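PDB 3R5G: CyaB from Pseudomonas aeruginosa, which probably catalyses the formation of cyclic AMP from ATP through its class III adenylyl cyclase catalytic domain, the part present in this structure. Local coordinates for residues 8-13 and 63-68; 119-124 and 132-137. All blocks are in the same frame, centred on the assembly; numbering follows the deposited sequence.

Contact 1 of 2, residues 8-13 and 63-68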
loop_
_atom_site.group_PDB
_atom_site.type_symbol
_atom_site.label_atom_id
_atom_site.label_comp_id
_atom_site.label_asym_id
_atom_site.label_seq_id
_atom_site.Cartn_x
_atom_site.Cartn_y
_atom_site.Cartn_z
ATOM N N LYS A 8 -13.293 -16.230 -0.199
ATOM C CA LYS A 8 -12.593 -17.434 -0.665
ATOM C C LYS A 8 -11.284 -17.589 0.136
ATOM O O LYS A 8 -10.733 -16.551 0.528
ATOM C CB LYS A 8 -12.245 -17.287 -2.136
ATOM C CG LYS A 8 -13.492 -17.372 -3.022
ATOM C CD LYS A 8 -13.085 -16.919 -4.442
ATOM C CE LYS A 8 -12.391 -18.040 -5.171
ATOM N NZ LYS A 8 -13.035 -18.096 -6.547
ATOM N N LYS A 9 -10.830 -18.833 0.300
ATOM C CA LYS A 9 -9.513 -19.092 1.027
ATOM C C LYS A 9 -8.437 -18.806 -0.029
ATOM O O LYS A 9 -8.403 -19.442 -1.086
ATOM C CB LYS A 9 -9.454 -20.521 1.459
ATOM C CG LYS A 9 -8.106 -20.705 2.297
ATOM C CD LYS A 9 -8.154 -22.022 2.974
ATOM C CE LYS A 9 -8.852 -21.975 4.301
ATOM N NZ LYS A 9 -8.588 -23.323 4.944
ATOM N N LEU A 10 -7.570 -17.842 0.247
ATOM C CA LEU A 10 -6.475 -17.464 -0.614
ATOM C C LEU A 10 -5.168 -17.541 0.164
ATOM O O LEU A 10 -5.171 -17.410 1.362
ATOM C CB LEU A 10 -6.640 -16.056 -1.103
ATOM C CG LEU A 10 -7.969 -15.651 -1.744
ATOM C CD1 LEU A 10 -7.879 -14.200 -2.169
ATOM C CD2 LEU A 10 -8.194 -16.475 -2.943
ATOM N N THR A 11 -4.066 -17.722 -0.580
ATOM C CA THR A 11 -2.718 -17.379 -0.037
ATOM C C THR A 11 -2.358 -16.064 -0.684
ATOM O O THR A 11 -2.368 -15.896 -1.927
ATOM C CB THR A 11 -1.736 -18.523 -0.245
ATOM O OG1 THR A 11 -2.136 -19.654 0.517
ATOM C CG2 THR A 11 -0.299 -18.093 0.303
ATOM N N VAL A 12 -1.957 -15.130 0.152
ATOM C CA VAL A 12 -1.664 -13.752 -0.238
ATOM C C VAL A 12 -0.210 -13.392 0.030
ATOM O O VAL A 12 0.303 -13.752 1.110
ATOM C CB VAL A 12 -2.557 -12.694 0.536
ATOM C CG1 VAL A 12 -2.222 -11.290 0.154
ATOM C CG2 VAL A 12 -4.057 -13.070 0.369
ATOM N N PHE A 13 0.483 -12.821 -0.957
ATOM C CA PHE A 13 1.922 -12.578 -0.933
ATOM C C PHE A 13 2.136 -11.087 -1.135
ATOM O O PHE A 13 1.531 -10.460 -2.044
ATOM C CB PHE A 13 2.497 -13.355 -2.163
ATOM C CG PHE A 13 3.879 -12.974 -2.481
ATOM C CD1 PHE A 13 4.937 -13.805 -2.019
ATOM C CD2 PHE A 13 4.194 -11.807 -3.227
ATOM C CE1 PHE A 13 6.256 -13.488 -2.354
ATOM C CE2 PHE A 13 5.585 -11.476 -3.544
ATOM C CZ PHE A 13 6.612 -12.316 -3.103
ATOM N N MET A 63 2.084 -7.362 -4.934
ATOM C CA MET A 63 1.041 -8.098 -4.273
ATOM C C MET A 63 0.551 -9.168 -5.249
ATOM O O MET A 63 0.235 -8.818 -6.410
ATOM C CB MET A 63 -0.064 -7.104 -3.995
ATOM C CG MET A 63 -1.173 -7.664 -3.305
ATOM S SD MET A 63 -2.540 -6.402 -3.138
ATOM C CE MET A 63 -3.777 -7.536 -2.567
ATOM N N VAL A 64 0.547 -10.419 -4.845
ATOM C CA VAL A 64 0.130 -11.570 -5.665
ATOM C C VAL A 64 -0.769 -12.409 -4.819
ATOM O O VAL A 64 -0.532 -12.506 -3.582
ATOM C CB VAL A 64 1.335 -12.379 -6.142
ATOM C CG1 VAL A 64 0.902 -13.625 -6.988
ATOM C CG2 VAL A 64 2.373 -11.445 -6.849
ATOM N N PHE A 65 -1.837 -12.987 -5.373
ATOM C CA PHE A 65 -2.585 -13.932 -4.599
ATOM C C PHE A 65 -2.848 -15.227 -5.322
ATOM O O PHE A 65 -2.816 -15.244 -6.588
ATOM C CB PHE A 65 -3.846 -13.306 -4.005
ATOM C CG PHE A 65 -4.793 -12.740 -5.058
ATOM C CD1 PHE A 65 -5.790 -13.535 -5.614
ATOM C CD2 PHE A 65 -4.724 -11.426 -5.363
ATOM C CE1 PHE A 65 -6.761 -12.921 -6.532
ATOM C CE2 PHE A 65 -5.659 -10.783 -6.275
ATOM C CZ PHE A 65 -6.648 -11.578 -6.878
ATOM N N PHE A 66 -3.103 -16.262 -4.564
ATOM C CA PHE A 66 -3.377 -17.600 -5.120
ATOM C C PHE A 66 -4.673 -18.127 -4.548
ATOM O O PHE A 66 -4.971 -17.972 -3.365
ATOM C CB PHE A 66 -2.242 -18.566 -4.737
ATOM C CG PHE A 66 -0.956 -18.272 -5.403
ATOM C CD1 PHE A 66 -0.462 -19.094 -6.450
ATOM C CD2 PHE A 66 -0.152 -17.187 -4.968
ATOM C CE1 PHE A 66 0.834 -18.735 -7.013
ATOM C CE2 PHE A 66 1.066 -16.846 -5.552
ATOM C CZ PHE A 66 1.558 -17.597 -6.545
ATOM N N GLY A 67 -5.475 -18.735 -5.381
ATOM C CA GLY A 67 -6.753 -19.349 -4.977
ATOM C C GLY A 67 -7.917 -18.694 -5.754
ATOM O O GLY A 67 -9.055 -19.157 -5.577
ATOM N N ASP A 68 -7.652 -17.654 -6.495
ATOM C CA ASP A 68 -8.698 -17.009 -7.296
ATOM C C ASP A 68 -7.926 -16.322 -8.417
ATOM O O ASP A 68 -6.873 -15.752 -8.159
ATOM C CB ASP A 68 -9.519 -15.991 -6.464
ATOM C CG ASP A 68 -10.465 -15.203 -7.367
ATOM O OD1 ASP A 68 -11.611 -15.623 -7.403
ATOM O OD2 ASP A 68 -10.093 -14.197 -7.969
HETATM O O HOH W 1 -9.825 -20.338 -3.168
#
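Thr11 O is gripped twice: Phe66 N donates a hydrogen bond of 2.8 Å, and Phe65 CA, 3.3 Å away, points its C-H at the same oxygen, a weaker contact. The N-H lies in the carbonyl plane, and the Phe66 ring edge faces Thr11 O. Thr11 N returns a bond to Phe66 O, and a second reciprocal pair joins Phe13 and Val64, where Phe13 N meets Val64 O nearly along the C=O axis (170°). This ladder pairs strands 6-18 and 61-66, the antiparallel β1-β3 neighbours of the ferredoxin-like βαββαβ core of class III cyclases. Thr11 and Phe13 face helix 74-100, sharing that side with Val64 and Phe66; Phe13 CD2 lies alongside Val64 CG2, 4.1 Å away. On the other side Phe65, its ring in the crowded position (chi1 59°), runs beside Leu10, their CD1 atoms 4.1 Å apart, near Ile134. Where strand 61-66 ends, a water donates to Lys9 O and Gly67 O. Gly67 has positive phi (121°); a CB would clash with Lys9 O. Lys8 bends to cross Asp68 at about a right angle, with a salt bridge from Lys8 NZ to the anti lone pair of Asp68 OD1 (3.0 Å); Asp68 OD2 is hydrogen-bonded to Tyr132 OH.

Contact 2 of 2, residues 119-124 and 132-137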
loop_
_atom_site.group_PDB
_atom_site.type_symbol
_atom_site.label_atom_id
_atom_site.label_comp_id
_atom_site.label_asym_id
_atom_site.label_seq_id
_atom_site.Cartn_x
_atom_site.Cartn_y
_atom_site.Cartn_z
ATOM N N CYS A 119 -10.600 -14.447 2.356
ATOM C CA CYS A 119 -10.535 -13.072 1.887
ATOM C C CYS A 119 -11.743 -12.744 1.032
ATOM O O CYS A 119 -12.339 -13.643 0.535
ATOM C CB CYS A 119 -9.297 -12.863 0.975
ATOM S SG CYS A 119 -7.711 -13.140 1.821
ATOM N N THR A 120 -12.073 -11.476 0.890
ATOM C CA THR A 120 -13.176 -11.058 -0.026
ATOM C C THR A 120 -12.552 -10.607 -1.321
ATOM O O THR A 120 -11.651 -9.713 -1.374
ATOM C CB THR A 120 -13.977 -9.915 0.597
ATOM O OG1 THR A 120 -14.455 -10.315 1.882
ATOM C CG2 THR A 120 -15.066 -9.423 -0.362
ATOM N N VAL A 121 -13.041 -11.171 -2.439
ATOM C CA VAL A 121 -12.472 -10.837 -3.764
ATOM C C VAL A 121 -13.541 -10.288 -4.697
ATOM O O VAL A 121 -14.642 -10.811 -4.709
ATOM C CB VAL A 121 -11.953 -12.051 -4.605
ATOM C CG1 VAL A 121 -10.841 -11.582 -5.671
ATOM C CG2 VAL A 121 -11.559 -13.158 -3.691
ATOM N N GLY A 122 -13.227 -9.267 -5.422
ATOM C CA GLY A 122 -14.321 -8.616 -6.191
ATOM C C GLY A 122 -13.809 -7.476 -6.974
ATOM O O GLY A 122 -12.615 -7.187 -7.015
ATOM N N ASN A 123 -14.739 -6.743 -7.633
ATOM C CA ASN A 123 -14.355 -5.568 -8.328
ATOM C C ASN A 123 -14.656 -4.364 -7.451
ATOM O O ASN A 123 -15.814 -4.143 -7.059
ATOM C CB ASN A 123 -15.135 -5.429 -9.673
ATOM C CG ASN A 123 -14.825 -6.547 -10.584
ATOM O OD1 ASN A 123 -13.682 -6.673 -11.057
ATOM N ND2 ASN A 123 -15.820 -7.391 -10.842
ATOM N N PHE A 124 -13.584 -3.624 -7.139
ATOM C CA PHE A 124 -13.700 -2.492 -6.193
ATOM C C PHE A 124 -13.160 -1.253 -6.813
ATOM O O PHE A 124 -12.242 -1.278 -7.597
ATOM C CB PHE A 124 -12.900 -2.804 -4.933
ATOM C CG PHE A 124 -13.358 -4.022 -4.232
ATOM C CD1 PHE A 124 -12.498 -5.089 -4.069
ATOM C CD2 PHE A 124 -14.667 -4.128 -3.759
ATOM C CE1 PHE A 124 -12.907 -6.226 -3.412
ATOM C CE2 PHE A 124 -15.080 -5.268 -3.067
ATOM C CZ PHE A 124 -14.194 -6.343 -2.906
ATOM N N TYR A 132 -10.149 -5.496 -10.102
ATOM C CA TYR A 132 -10.441 -6.794 -9.497
ATOM C C TYR A 132 -9.352 -7.071 -8.475
ATOM O O TYR A 132 -8.164 -7.045 -8.835
ATOM C CB TYR A 132 -10.260 -7.842 -10.628
ATOM C CG TYR A 132 -10.693 -9.138 -10.213
ATOM C CD1 TYR A 132 -12.062 -9.483 -10.195
ATOM C CD2 TYR A 132 -9.769 -10.065 -9.736
ATOM C CE1 TYR A 132 -12.481 -10.716 -9.792
ATOM C CE2 TYR A 132 -10.158 -11.300 -9.359
ATOM C CZ TYR A 132 -11.504 -11.659 -9.348
ATOM O OH TYR A 132 -11.997 -12.865 -8.984
ATOM N N THR A 133 -9.722 -7.214 -7.198
ATOM C CA THR A 133 -8.681 -7.222 -6.118
ATOM C C THR A 133 -9.287 -7.844 -4.878
ATOM O O THR A 133 -10.372 -8.412 -4.923
ATOM C CB THR A 133 -8.115 -5.827 -5.915
ATOM O OG1 THR A 133 -7.060 -5.798 -4.906
ATOM C CG2 THR A 133 -9.249 -4.855 -5.551
ATOM N N ILE A 134 -8.572 -7.832 -3.735
ATOM C CA ILE A 134 -8.997 -8.549 -2.535
ATOM C C ILE A 134 -8.813 -7.623 -1.357
ATOM O O ILE A 134 -7.939 -6.698 -1.369
ATOM C CB ILE A 134 -8.100 -9.842 -2.326
ATOM C CG1 ILE A 134 -6.584 -9.486 -2.349
ATOM C CG2 ILE A 134 -8.375 -10.816 -3.539
ATOM C CD1 ILE A 134 -5.648 -10.754 -1.910
ATOM N N ILE A 135 -9.657 -7.883 -0.368
ATOM C CA ILE A 135 -9.600 -7.140 0.900
ATOM C C ILE A 135 -9.903 -8.076 2.078
ATOM O O ILE A 135 -10.506 -9.159 1.929
ATOM C CB ILE A 135 -10.612 -5.972 0.853
ATOM C CG1 ILE A 135 -12.050 -6.499 0.755
ATOM C CG2 ILE A 135 -10.321 -4.981 -0.208
ATOM C CD1 ILE A 135 -13.185 -5.331 0.767
ATOM N N GLY A 136 -9.545 -7.657 3.308
ATOM C CA GLY A 136 -9.895 -8.410 4.474
ATOM C C GLY A 136 -8.731 -8.446 5.446
ATOM O O GLY A 136 -7.555 -8.068 5.090
ATOM N N ARG A 137 -9.035 -8.786 6.686
ATOM C CA ARG A 137 -7.994 -8.967 7.717
ATOM C C ARG A 137 -6.826 -9.853 7.300
ATOM O O ARG A 137 -5.688 -9.595 7.689
ATOM C CB ARG A 137 -8.661 -9.468 9.002
ATOM C CG ARG A 137 -7.829 -9.633 10.207
ATOM C CD ARG A 137 -8.804 -10.016 11.403
ATOM N NE ARG A 137 -9.293 -11.402 11.398
ATOM C CZ ARG A 137 -9.368 -12.180 12.499
ATOM N NH1 ARG A 137 -8.957 -11.725 13.692
ATOM N NH2 ARG A 137 -9.833 -13.434 12.417
HETATM O O HOH W 2 -13.179 -9.644 3.944
#
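Val121 and Ile134 run alongside each other off the same face of the sheet, a non-hydrogen-bonded pair, so that Val121 CG1 is pressed to 3.3 Å from Ile134 CG2, tighter than ordinary van der Waals contact. The same methyl, anti to its backbone N (chi1 -156°), also meets the Tyr132 ring obliquely, 3.7 Å from Tyr132 CZ. Asn123 crosses that ring slantwise from its other end: the amide and ring planes are 59° apart, and OD1 sits in the ring plane at the edge, 3.4 Å from Tyr132 CD1. Across the sheet, Phe124 crosses Thr133 and Ile135. Thr133 CG2 meets the ring edge in plane, 3.6 Å from Phe124 CD1, whereas Ile135 CD1 approaches Phe124 CZ obliquely. Gly122 C lies over one face of the Phe124 ring, offset toward the rim; a CB on Gly122 would be crowded by Phe124 CZ. Thr133 OG1 turns instead to Asp55. Between the two faces, reciprocal backbone bonds join Thr120 with Ile135 and Gly122 with Thr133, all fairly straight, Thr120 N meeting Ile135 O at 3.0 Å. Gly136 then occupies the N-cap position of helix 137-148. On the Phe124 side, Leu32 of the second subunit packs on Thr120 and Ile135, and Thr33 of that subunit on Phe124. The arrangement is a twisted antiparallel β-hairpin that projects as an arm into the subunit interface, as in class III cyclase dimers.

Overall arrangement
Both contacts are buried antiparallel pairings in one continuous sheet, their centres about 10 Å apart. Contact 1 lies nearer the middle of the chain, about 10 Å from its centre, and is enclosed by elements of its own subunit; contact 2, about 17 Å out, belongs to the arm and is partly buried by the second subunit. Strand 6-18 joins them through the bond from Cys119 N to Lys8 O. Ile134 projects from the hairpin onto contact 1, packing on Met63 CE. A salt bridge closes the end of contact 1, whereas none crosses contact 2, where apolar and aromatic side chains dominate.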